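Local structure of glutamate ABC superfamily ATP binding cassette transporter, binding protein (Enterococcus faecium DO, 5EYF) at the interface of chains A and B. The protein binds glutamate as the solute-binding protein of an ABC transporter and probably delivers it to the membrane components for uptake. Sequence-based numbering; all coordinates share one arbitrary frame. Chains: chain A/B, Glutamate ABC superfamily ATP binding cassette transporter, binding protein.

The interface of chains A and B. Residues chain A 88-90, 93; chain B 243, 245.
B:Glu245, the last residue of its chain, lies against A:Ile88 and A:Asp90 of the partner subunit, and its side chain runs along both. Its CB touches the methyl CG2 of A:Ile88 at 3.7 Å, the apolar start of the contact; that methyl stands anti to its own backbone N. One carbon further, CG passes the carboxylate of A:Asp90, 3.7 Å from OD1, and also lies near the backbone N of that residue. The chain then bends (chi2 87°), which turns the carboxylate away from A:Asp90 and lays CD over the carbonyl O of A:Ile88 at 3.6 Å. At the tip, OE2 is joined to OD2 of A:Asp90 through a water, with the longer leg, 3.3 Å, on the B:Glu245 side. The two carboxylate planes are turned 71° apart, and the water bridges what would be like charges if both groups are ionised. The same OD2 takes a salt bridge from NZ of B:Lys243 at 3.0 Å, met on the syn side but 26° out of the carboxylate plane. The extended B:Lys243 chain crosses A:Asp90 at about a right angle and probably offsets part of the local negative charge. At the other end of B:Glu245, the terminal carboxylate oxygen OXT accepts a hydrogen bond from NZ of A:Lys93 at 2.9 Å, the tip of another extended lysine. A twin contact follows from the two-fold symmetry, although the structure alone does not show that this dimer is biological. The C-terminal tail of chain B thus docks on loop residues 88-90 of chain A and on the 3-10 helix 92-94, between strands 81-82 and 96-98, in a segment whose Thr85, Thr87 and Arg92 bind glutamate.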
loop_
_atom_site.group_PDB
_atom_site.type_symbol
_atom_site.label_atom_id
_atom_site.label_comp_id
_atom_site.label_asym_id
_atom_site.label_seq_id
_atom_site.Cartn_x
_atom_site.Cartn_y
_atom_site.Cartn_z
ATOM N N ILE A 88 -3.206 -3.353 9.193
ATOM C CA ILE A 88 -4.615 -2.968 9.329
ATOM C C ILE A 88 -5.462 -3.971 8.551
ATOM O O ILE A 88 -5.272 -4.151 7.344
ATOM C CB ILE A 88 -4.845 -1.553 8.794
ATOM C CG1 ILE A 88 -3.923 -0.566 9.539
ATOM C CG2 ILE A 88 -6.358 -1.223 8.914
ATOM C CD1 ILE A 88 -4.115 0.844 9.065
ATOM N N THR A 89 -6.354 -4.683 9.244
ATOM C CA THR A 89 -7.285 -5.579 8.576
ATOM C C THR A 89 -8.703 -5.351 9.090
ATOM O O THR A 89 -8.928 -4.962 10.242
ATOM C CB THR A 89 -6.921 -7.075 8.733
ATOM O OG1 THR A 89 -7.319 -7.518 10.043
ATOM C CG2 THR A 89 -5.420 -7.347 8.475
ATOM N N ASP A 90 -9.663 -5.606 8.207
ATOM C CA ASP A 90 -11.070 -5.552 8.582
ATOM C C ASP A 90 -11.373 -6.523 9.717
ATOM O O ASP A 90 -12.175 -6.221 10.598
ATOM C CB ASP A 90 -11.951 -5.881 7.376
ATOM C CG ASP A 90 -12.079 -4.735 6.354
ATOM O OD1 ASP A 90 -12.162 -3.552 6.712
ATOM O OD2 ASP A 90 -12.186 -5.056 5.156
ATOM N N LYS A 93 -10.378 -4.950 12.894
ATOM C CA LYS A 93 -11.231 -3.822 13.265
ATOM C C LYS A 93 -12.507 -4.262 13.968
ATOM O O LYS A 93 -13.232 -3.403 14.496
ATOM C CB LYS A 93 -11.552 -2.993 12.015
ATOM C CG LYS A 93 -10.410 -2.131 11.633
ATOM C CD LYS A 93 -10.788 -1.201 10.467
ATOM C CE LYS A 93 -9.864 -0.027 10.436
ATOM N NZ LYS A 93 -10.441 1.152 9.688
ATOM N N LYS B 243 -7.980 -2.985 -1.380
ATOM C CA LYS B 243 -8.888 -2.284 -0.494
ATOM C C LYS B 243 -8.153 -1.514 0.592
ATOM O O LYS B 243 -7.282 -2.061 1.279
ATOM C CB LYS B 243 -9.828 -3.292 0.163
ATOM C CG LYS B 243 -10.908 -2.655 1.015
ATOM C CD LYS B 243 -11.826 -3.711 1.590
ATOM C CE LYS B 243 -12.994 -3.022 2.243
ATOM N NZ LYS B 243 -13.927 -3.947 2.942
ATOM N N GLU B 245 -8.651 -0.275 4.170
ATOM C CA GLU B 245 -9.509 -0.580 5.317
ATOM C C GLU B 245 -9.863 0.633 6.190
ATOM O O GLU B 245 -9.183 1.670 6.234
ATOM C CB GLU B 245 -8.850 -1.637 6.193
ATOM C CG GLU B 245 -8.741 -2.982 5.545
ATOM C CD GLU B 245 -7.476 -3.148 4.708
ATOM O OE1 GLU B 245 -6.545 -2.290 4.791
ATOM O OE2 GLU B 245 -7.414 -4.147 3.940
ATOM O OXT GLU B 245 -10.869 0.570 6.902
HETATM O O HOH W 1 -10.022 -6.025 3.238
#